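Long-range contacts in SM80.1 Vicilin (Solanum melongena, PDB 5VF5), which probably serves as a 7S seed storage globulin with two cupin domains, keeping amino acids in reserve for germination, and binds a copper ion: residues E47-S52 against Y123-S128; G209-M214 against I228-E233; D240-V245 against G343-F348. All blocks are in the same frame, centred on the assembly; numbering follows the deposited sequence.

How the contacts relate
Contact 1 belongs to the first cupin range of the chain, contacts 2 and 3 to the second, and contact 3 touches both of the others. Side chains of strands 49-56 and 120-128 pack on it: Phe49 CE2 meets Ile344 CG2 of strand 337-344 at 3.6 Å, and Lys127 CB meets Leu241 CD2, just before strand 243-250, also at 3.6 Å. Contacts 2 and 3 share a sheet: Ala230 N lies 2.8 Å from Val245 O between neighbouring strands, and Glu233 OE2 approaches Phe348 N at 2.8 Å. Contacts 1 and 2 do not touch, their nearest atoms being about 10 Å apart. The copper ligands Cys281, His283 and His325 lie outside all six segments.

Contact 1: E47-S52 against Y123-S128; sequences EKFRVS and YVLAKS
Arg50 and Ala126 form a hydrogen-bonded antiparallel pair, with Arg50 N to Ala126 O and Ala126 N to Arg50 O both at 2.8 Å. Ser52 and Val124 repeat the pattern further along, and beyond the other end Ser128 N donates to Lys48 O at 2.9 Å in a nearly straight bond (168° at the hydrogen). From the non-hydrogen-bonded positions, CA-H groups point at carbonyls of the facing strand, as Val51 CA does at Val124 O.

The apolar contacts lie on the face carrying Phe49, Val51, Leu125 and Lys127. Lys127 CG, anti to the backbone N (chi1 -171°), lies over one face of the Phe49 ring. It is 4.0 Å from the ring centroid, displaced toward the rim, in a CH-pi contact. Lys127 CD touches Phe49 CZ at 3.7 Å. Leu125 CD1 touches both Phe49 CD1, at 3.8 Å, and Val51 CG1. In one of its two conformers, Tyr123 brings CE1 against Val51 CB. The strands are neighbours in an antiparallel sheet of the first cupin beta-barrel; Phe49, Val51, Tyr123 and Leu125 pack on strand 337-344 of the second cupin, and Lys127 on Leu241.

On the other face, one conformer of Ser52 puts OG 3.3 Å from Val124 CB. The Arg50 guanidinium turns away from 123-128: NH1 bonds to Gly133 O and NH2 to Leu33 O. Ser128 OG bonds to the backbone N of Gly133.

Where strand 49-56 begins, Lys48 CD and Lys127 CE touch at 3.9 Å. Lys48 NZ and Lys127 NZ are 5.2 Å apart, close enough that some repulsion would be expected, eased if solvent screens it.

Contact 2: G209-M214 against I228-E233; sequences GPFNLM and IEASPE
Leu213 and Phe211 bring the loop that leads to strand 220-222 against strand 225-230 in the sheet of the second cupin, a junction between connecting chain and barrel that rests on apolar side chains. Ala230 is where they converge. Its methyl meets Phe211 CE2 at 3.6 Å, close to the plane of the ring and therefore at its edge, and Leu213 CD1 at 4.0 Å. Leu213 CD1 itself lies in plane at the edge of the same ring. The Phe211 ring also stacks on Phe235.

The other branch of Leu213 meets the two residues before Ala230: CD2 sits 3.4 Å from Glu229 O and 4.1 Å from Ile228 CD1. That same Ile228 methyl is 4.0 Å from Leu213 O, so the tip of the isoleucine rests against backbone as well as side chain. Two conformers of Leu213 are modelled, and these distances belong to one of them.

The loop is bonded through the backbone of Phe211 to Val100, on strand 100-103 of the first cupin sheet, and touches strand 225-230 through side chains. That strand is in turn paired with strand 243-250, by backbone bonds of Ile228 with Phe247 and of Ala230 with Val245. Between the two anchoring side chains, Asn212 forms an Asx turn: OD1 accepts from Met214 N at 3.0 Å, with the donor in the carbonyl plane. Its ND2 bonds to Asp99 OD1 and Arg97 O. Glu229, whose side chain starts away from the loop, forms a salt bridge to Arg266 through OE1.

Contact 3: D240-V245 against G343-F348; sequences DLDAAV and GINAMF
Asp242 stands at the entrance to strand 243-250 of the second cupin barrel and grips the turn that follows its antiparallel neighbour, strand 337-344. Two consecutive N-H groups bind it: Ala346 N donates to Asp242 O at 2.9 Å from well above the carbonyl plane, and Met347 N donates to Asp242 OD1 at 2.8 Å on the syn side of the carboxylate. CG of Asp242, anti to the backbone N (chi1 -169°), lies beside the carbonyl carbon, on the side where Asp242 O also meets the turn. Asp242 and Asn345 both adopt left-handed backbone conformations.

Within the sheet, Ala244 and Gly343 form the hydrogen-bonded pair, and Gly343 N meets Ala244 O at 2.8 Å in a nearly straight bond (174°). The methyl carbons Ala244 CB and Ala346 CB pack together at 3.7 Å.

Water completes the polar network. One molecule accepts from Asn345 N and donates to Leu241 O. Asp242 OD2 accepts from two more, each at 2.6 Å: one also donates to Met347 O, and the other accepts from Asn345 ND2 at 2.7 Å.

Contact 1: E47-S52 against Y123-S128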
loop_
_atom_site.group_PDB
_atom_site.type_symbol
_atom_site.label_atom_id
_atom_site.label_comp_id
_atom_site.label_asym_id
_atom_site.label_seq_id
_atom_site.Cartn_x
_atom_site.Cartn_y
_atom_site.Cartn_z
ATOM N N GLU A 47 12.172 3.522 7.867
ATOM C CA GLU A 47 13.251 3.103 6.948
ATOM C C GLU A 47 13.200 1.633 6.464
ATOM O O GLU A 47 13.661 1.286 5.392
ATOM C CB GLU A 47 14.641 3.350 7.572
ATOM C CG GLU A 47 15.825 2.941 6.707
ATOM C CD GLU A 47 17.186 3.101 7.378
ATOM O OE1 GLU A 47 17.260 3.114 8.629
ATOM O OE2 GLU A 47 18.216 3.175 6.641
ATOM N N LYS A 48 12.623 0.780 7.341
ATOM C CA LYS A 48 12.601 -0.652 6.999
ATOM C C LYS A 48 11.535 -1.024 5.978
ATOM O O LYS A 48 11.541 -2.168 5.449
ATOM C CB LYS A 48 12.515 -1.540 8.231
ATOM C CG LYS A 48 13.767 -1.531 9.090
ATOM C CD LYS A 48 13.642 -2.468 10.278
ATOM C CE LYS A 48 14.936 -2.536 11.057
ATOM N NZ LYS A 48 14.786 -3.457 12.205
ATOM N N PHE A 49 10.615 -0.089 5.704
ATOM C CA PHE A 49 9.458 -0.405 4.891
ATOM C C PHE A 49 9.642 0.067 3.448
ATOM O O PHE A 49 10.269 1.102 3.180
ATOM C CB PHE A 49 8.204 0.190 5.481
ATOM C CG PHE A 49 7.748 -0.474 6.751
ATOM C CD1 PHE A 49 6.939 -1.574 6.705
ATOM C CD2 PHE A 49 8.200 -0.021 7.977
ATOM C CE1 PHE A 49 6.542 -2.211 7.862
ATOM C CE2 PHE A 49 7.809 -0.663 9.146
ATOM C CZ PHE A 49 6.960 -1.729 9.079
ATOM N N ARG A 50 9.121 -0.712 2.513
ATOM C CA ARG A 50 9.082 -0.324 1.113
ATOM C C ARG A 50 7.679 -0.489 0.604
ATOM O O ARG A 50 6.979 -1.452 1.017
ATOM C CB ARG A 50 10.033 -1.167 0.297
ATOM C CG ARG A 50 11.502 -1.089 0.704
ATOM C CD ARG A 50 12.145 0.260 0.434
ATOM N NE ARG A 50 12.388 0.473 -0.983
ATOM C CZ ARG A 50 13.421 -0.019 -1.670
ATOM N NH1 ARG A 50 14.325 -0.799 -1.069
ATOM N NH2 ARG A 50 13.550 0.261 -2.966
ATOM N N VAL A 51 7.287 0.310 -0.384
ATOM C CA VAL A 51 6.055 0.078 -1.098
ATOM C C VAL A 51 6.313 -0.153 -2.551
ATOM O O VAL A 51 7.261 0.413 -3.123
ATOM C CB VAL A 51 4.940 1.145 -0.884
ATOM C CG1 VAL A 51 4.452 1.142 0.555
ATOM C CG2 VAL A 51 5.364 2.508 -1.323
ATOM N N SER A 52 5.470 -0.965 -3.162
ATOM C CA SER A 52 5.632 -1.327 -4.573
ATOM C C SER A 52 4.273 -1.587 -5.203
ATOM O O SER A 52 3.241 -1.685 -4.510
ATOM C CB SER A 52 6.543 -2.563 -4.695
ATOM O OG SER A 52 5.992 -3.669 -3.986
ATOM N N TYR A 123 -1.085 -3.379 -4.708
ATOM C CA TYR A 123 -0.246 -2.490 -3.896
ATOM C C TYR A 123 0.370 -3.305 -2.770
ATOM O O TYR A 123 -0.339 -4.018 -2.054
ATOM C CB TYR A 123 -1.127 -1.370 -3.333
ATOM C CG TYR A 123 -0.496 -0.267 -2.502
ATOM C CD1 TYR A 123 0.764 0.219 -2.796
ATOM C CD2 TYR A 123 -1.221 0.351 -1.464
ATOM C CE1 TYR A 123 1.325 1.240 -2.054
ATOM C CE2 TYR A 123 -0.685 1.399 -0.744
ATOM C CZ TYR A 123 0.578 1.843 -1.041
ATOM O OH TYR A 123 1.095 2.884 -0.322
ATOM N N VAL A 124 1.674 -3.208 -2.574
ATOM C CA VAL A 124 2.428 -4.045 -1.668
ATOM C C VAL A 124 3.193 -3.228 -0.665
ATOM O O VAL A 124 3.914 -2.295 -1.036
ATOM C CB VAL A 124 3.395 -4.943 -2.448
ATOM C CG1 VAL A 124 4.176 -5.856 -1.516
ATOM C CG2 VAL A 124 2.687 -5.732 -3.535
ATOM N N LEU A 125 3.109 -3.614 0.602
ATOM C CA LEU A 125 3.983 -3.120 1.664
ATOM C C LEU A 125 4.956 -4.249 1.986
ATOM O O LEU A 125 4.488 -5.398 2.167
ATOM C CB LEU A 125 3.160 -2.843 2.921
ATOM C CG LEU A 125 3.960 -2.300 4.104
ATOM C CD1 LEU A 125 4.502 -0.891 3.846
ATOM C CD2 LEU A 125 3.152 -2.359 5.403
ATOM N N ALA A 126 6.263 -3.978 2.081
ATOM C CA ALA A 126 7.194 -4.989 2.557
ATOM C C ALA A 126 8.075 -4.393 3.634
ATOM O O ALA A 126 8.368 -3.205 3.623
ATOM C CB ALA A 126 8.028 -5.560 1.423
ATOM N N LYS A 127 8.476 -5.233 4.581
ATOM C CA LYS A 127 9.411 -4.834 5.599
ATOM C C LYS A 127 10.682 -5.682 5.500
ATOM O O LYS A 127 10.604 -6.924 5.436
ATOM C CB LYS A 127 8.799 -5.029 7.017
ATOM C CG LYS A 127 9.653 -4.422 8.097
ATOM C CD LYS A 127 9.146 -4.725 9.476
ATOM C CE LYS A 127 10.076 -4.094 10.507
ATOM N NZ LYS A 127 9.660 -4.430 11.893
ATOM N N SER A 128 11.833 -5.027 5.520
ATOM C CA SER A 128 13.100 -5.738 5.450
ATOM C C SER A 128 13.355 -6.591 6.679
ATOM O O SER A 128 12.898 -6.283 7.767
ATOM C CB SER A 128 14.223 -4.761 5.237
ATOM O OG SER A 128 14.320 -3.834 6.308
#

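Contact 2: G209-M214 against I228-E233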
loop_
_atom_site.group_PDB
_atom_site.type_symbol
_atom_site.label_atom_id
_atom_site.label_comp_id
_atom_site.label_asym_id
_atom_site.label_seq_id
_atom_site.Cartn_x
_atom_site.Cartn_y
_atom_site.Cartn_z
ATOM N N GLY A 209 -5.641 -17.372 4.161
ATOM C CA GLY A 209 -6.166 -16.735 2.981
ATOM C C GLY A 209 -6.405 -15.247 3.151
ATOM O O GLY A 209 -6.179 -14.649 4.234
ATOM N N PRO A 210 -6.844 -14.620 2.066
ATOM C CA PRO A 210 -7.120 -13.202 2.110
ATOM C C PRO A 210 -8.357 -12.907 2.935
ATOM O O PRO A 210 -9.199 -13.791 3.180
ATOM C CB PRO A 210 -7.394 -12.860 0.675
ATOM C CG PRO A 210 -7.892 -14.121 0.068
ATOM C CD PRO A 210 -7.098 -15.188 0.729
ATOM N N PHE A 211 -8.444 -11.657 3.360
ATOM C CA PHE A 211 -9.634 -11.084 3.916
ATOM C C PHE A 211 -10.014 -9.831 3.155
ATOM O O PHE A 211 -9.189 -9.227 2.481
ATOM C CB PHE A 211 -9.494 -10.785 5.422
ATOM C CG PHE A 211 -8.274 -10.011 5.793
ATOM C CD1 PHE A 211 -7.074 -10.664 6.047
ATOM C CD2 PHE A 211 -8.344 -8.635 5.980
ATOM C CE1 PHE A 211 -5.934 -9.941 6.429
ATOM C CE2 PHE A 211 -7.225 -7.923 6.360
ATOM C CZ PHE A 211 -6.032 -8.572 6.599
ATOM N N ASN A 212 -11.256 -9.399 3.313
ATOM C CA ASN A 212 -11.822 -8.320 2.491
ATOM C C ASN A 212 -12.918 -7.635 3.299
ATOM O O ASN A 212 -13.822 -8.303 3.808
ATOM C CB ASN A 212 -12.359 -8.926 1.203
ATOM C CG ASN A 212 -12.741 -7.896 0.155
ATOM O OD1 ASN A 212 -13.502 -6.984 0.439
ATOM N ND2 ASN A 212 -12.228 -8.064 -1.104
ATOM N N LEU A 213 -12.802 -6.319 3.465
ATOM C CA LEU A 213 -13.743 -5.569 4.301
ATOM C C LEU A 213 -14.697 -4.705 3.467
ATOM O O LEU A 213 -15.452 -3.927 4.046
ATOM C CB LEU A 213 -12.954 -4.674 5.273
ATOM C CG LEU A 213 -12.166 -5.357 6.407
ATOM C CD1 LEU A 213 -10.886 -6.054 5.945
ATOM C CD2 LEU A 213 -11.802 -4.337 7.479
ATOM N N MET A 214 -14.680 -4.878 2.138
ATOM C CA MET A 214 -15.385 -3.977 1.208
ATOM C C MET A 214 -16.873 -3.877 1.519
ATOM O O MET A 214 -17.463 -2.807 1.392
ATOM C CB MET A 214 -15.236 -4.441 -0.245
ATOM C CG MET A 214 -13.962 -3.990 -0.952
ATOM S SD MET A 214 -14.075 -4.275 -2.737
ATOM C CE MET A 214 -15.387 -3.146 -3.183
ATOM N N ILE A 228 -12.585 2.655 5.959
ATOM C CA ILE A 228 -12.526 1.433 6.754
ATOM C C ILE A 228 -11.133 0.889 6.757
ATOM O O ILE A 228 -10.332 1.181 5.840
ATOM C CB ILE A 228 -13.537 0.391 6.373
ATOM C CG1 ILE A 228 -13.760 -0.657 7.523
ATOM C CG2 ILE A 228 -13.125 -0.255 5.061
ATOM C CD1 ILE A 228 -14.885 -1.649 7.278
ATOM N N GLU A 229 -10.817 0.206 7.842
ATOM C CA GLU A 229 -9.491 -0.234 8.071
ATOM C C GLU A 229 -9.453 -1.625 8.639
ATOM O O GLU A 229 -10.275 -2.005 9.471
ATOM C CB GLU A 229 -8.895 0.750 9.055
ATOM C CG GLU A 229 -7.581 0.412 9.620
ATOM C CD GLU A 229 -7.142 1.470 10.578
ATOM O OE1 GLU A 229 -6.555 2.403 10.090
ATOM O OE2 GLU A 229 -7.384 1.344 11.800
ATOM N N ALA A 230 -8.461 -2.371 8.183
ATOM C CA ALA A 230 -8.056 -3.618 8.769
ATOM C C ALA A 230 -6.918 -3.317 9.736
ATOM O O ALA A 230 -5.816 -2.963 9.309
ATOM C CB ALA A 230 -7.616 -4.579 7.672
ATOM N N SER A 231 -7.217 -3.437 11.029
ATOM C CA SER A 231 -6.292 -3.136 12.115
ATOM C C SER A 231 -5.693 -4.405 12.667
ATOM O O SER A 231 -6.346 -5.472 12.635
ATOM C CB SER A 231 -7.022 -2.461 13.285
ATOM O OG SER A 231 -7.888 -3.387 13.964
ATOM N N PRO A 232 -4.477 -4.321 13.217
ATOM C CA PRO A 232 -3.915 -5.493 13.889
ATOM C C PRO A 232 -4.678 -5.890 15.142
ATOM O O PRO A 232 -4.538 -7.014 15.585
ATOM C CB PRO A 232 -2.471 -5.079 14.182
ATOM C CG PRO A 232 -2.532 -3.589 14.254
ATOM C CD PRO A 232 -3.552 -3.181 13.277
ATOM N N GLU A 233 -5.460 -4.974 15.724
ATOM C CA GLU A 233 -6.314 -5.347 16.861
ATOM C C GLU A 233 -7.256 -6.465 16.440
ATOM O O GLU A 233 -7.504 -7.392 17.203
ATOM C CB GLU A 233 -7.125 -4.137 17.336
ATOM C CG GLU A 233 -6.398 -3.146 18.225
ATOM C CD GLU A 233 -5.712 -2.015 17.489
ATOM O OE1 GLU A 233 -5.415 -2.192 16.265
ATOM O OE2 GLU A 233 -5.458 -0.962 18.137
#

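Contact 3: D240-V245 against G343-F348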
loop_
_atom_site.group_PDB
_atom_site.type_symbol
_atom_site.label_atom_id
_atom_site.label_comp_id
_atom_site.label_asym_id
_atom_site.label_seq_id
_atom_site.Cartn_x
_atom_site.Cartn_y
_atom_site.Cartn_z
ATOM N N ASP A 240 2.332 -9.040 13.590
ATOM C CA ASP A 240 3.794 -9.150 13.532
ATOM C C ASP A 240 4.474 -7.928 12.911
ATOM O O ASP A 240 5.481 -7.465 13.411
ATOM C CB ASP A 240 4.254 -10.463 12.861
ATOM C CG ASP A 240 3.580 -10.765 11.514
ATOM O OD1 ASP A 240 2.829 -9.934 10.921
ATOM O OD2 ASP A 240 3.808 -11.913 11.018
ATOM N N LEU A 241 3.902 -7.414 11.826
ATOM C CA LEU A 241 4.371 -6.208 11.193
ATOM C C LEU A 241 3.880 -4.952 11.917
ATOM O O LEU A 241 4.421 -3.903 11.701
ATOM C CB LEU A 241 3.895 -6.180 9.765
ATOM C CG LEU A 241 4.602 -7.105 8.798
ATOM C CD1 LEU A 241 3.876 -7.073 7.470
ATOM C CD2 LEU A 241 6.026 -6.645 8.606
ATOM N N ASP A 242 2.854 -5.088 12.750
ATOM C CA ASP A 242 2.171 -3.992 13.411
ATOM C C ASP A 242 1.695 -2.993 12.371
ATOM O O ASP A 242 1.916 -1.794 12.481
ATOM C CB ASP A 242 3.018 -3.347 14.502
ATOM C CG ASP A 242 2.223 -2.405 15.362
ATOM O OD1 ASP A 242 0.971 -2.548 15.417
ATOM O OD2 ASP A 242 2.837 -1.519 15.982
ATOM N N ALA A 243 1.011 -3.530 11.380
ATOM C CA ALA A 243 0.535 -2.767 10.233
ATOM C C ALA A 243 -0.986 -2.754 10.147
ATOM O O ALA A 243 -1.658 -3.674 10.612
ATOM C CB ALA A 243 1.151 -3.286 8.951
ATOM N N ALA A 244 -1.518 -1.739 9.503
ATOM C CA ALA A 244 -2.903 -1.656 9.138
ATOM C C ALA A 244 -3.029 -1.447 7.652
ATOM O O ALA A 244 -2.099 -0.923 6.995
ATOM C CB ALA A 244 -3.576 -0.521 9.851
ATOM N N VAL A 245 -4.200 -1.761 7.127
ATOM C CA VAL A 245 -4.537 -1.439 5.745
ATOM C C VAL A 245 -5.829 -0.648 5.759
ATOM O O VAL A 245 -6.851 -1.151 6.226
ATOM C CB VAL A 245 -4.688 -2.672 4.830
ATOM C CG1 VAL A 245 -5.012 -2.226 3.432
ATOM C CG2 VAL A 245 -3.462 -3.559 4.936
ATOM N N GLY A 343 -0.656 1.507 7.209
ATOM C CA GLY A 343 -0.319 2.087 8.502
ATOM C C GLY A 343 0.822 1.334 9.176
ATOM O O GLY A 343 0.775 0.098 9.277
ATOM N N ILE A 344 1.827 2.069 9.596
ATOM C CA ILE A 344 2.993 1.537 10.269
ATOM C C ILE A 344 2.813 1.946 11.750
ATOM O O ILE A 344 2.237 3.025 12.018
ATOM C CB ILE A 344 4.265 2.123 9.591
ATOM C CG1 ILE A 344 4.354 1.543 8.125
ATOM C CG2 ILE A 344 5.509 1.796 10.418
ATOM C CD1 ILE A 344 5.333 2.263 7.241
ATOM N N ASN A 345 3.257 1.121 12.713
ATOM C CA ASN A 345 3.018 1.389 14.136
ATOM C C ASN A 345 1.496 1.472 14.394
ATOM O O ASN A 345 1.018 2.398 15.084
ATOM C CB ASN A 345 3.735 2.661 14.645
ATOM C CG ASN A 345 5.236 2.611 14.443
ATOM O OD1 ASN A 345 5.834 3.608 13.941
ATOM N ND2 ASN A 345 5.843 1.463 14.744
ATOM N N ALA A 346 0.740 0.495 13.861
ATOM C CA ALA A 346 -0.703 0.645 13.804
ATOM C C ALA A 346 -1.460 0.318 15.106
ATOM O O ALA A 346 -2.488 0.957 15.368
ATOM C CB ALA A 346 -1.271 -0.210 12.701
ATOM N N MET A 347 -0.978 -0.634 15.909
ATOM C CA MET A 347 -1.716 -0.977 17.095
ATOM C C MET A 347 -1.846 0.267 17.974
ATOM O O MET A 347 -0.870 1.002 18.195
ATOM C CB MET A 347 -1.029 -2.066 17.917
ATOM C CG MET A 347 -1.942 -2.589 18.985
ATOM S SD MET A 347 -3.057 -3.852 18.358
ATOM C CE MET A 347 -2.019 -5.264 18.479
ATOM N N PHE A 348 -3.057 0.459 18.486
ATOM C CA PHE A 348 -3.410 1.556 19.398
ATOM C C PHE A 348 -3.595 2.901 18.675
ATOM O O PHE A 348 -3.895 3.900 19.339
ATOM C CB PHE A 348 -2.424 1.683 20.593
ATOM C CG PHE A 348 -2.126 0.367 21.265
ATOM C CD1 PHE A 348 -3.155 -0.377 21.758
ATOM C CD2 PHE A 348 -0.828 -0.143 21.324
ATOM C CE1 PHE A 348 -2.928 -1.619 22.379
ATOM C CE2 PHE A 348 -0.574 -1.373 21.927
ATOM C CZ PHE A 348 -1.636 -2.108 22.461
HETATM O O HOH W 1 4.852 -1.116 12.061
HETATM O O HOH W 2 1.822 0.121 17.689
HETATM O O HOH W 3 5.357 -0.896 16.053
#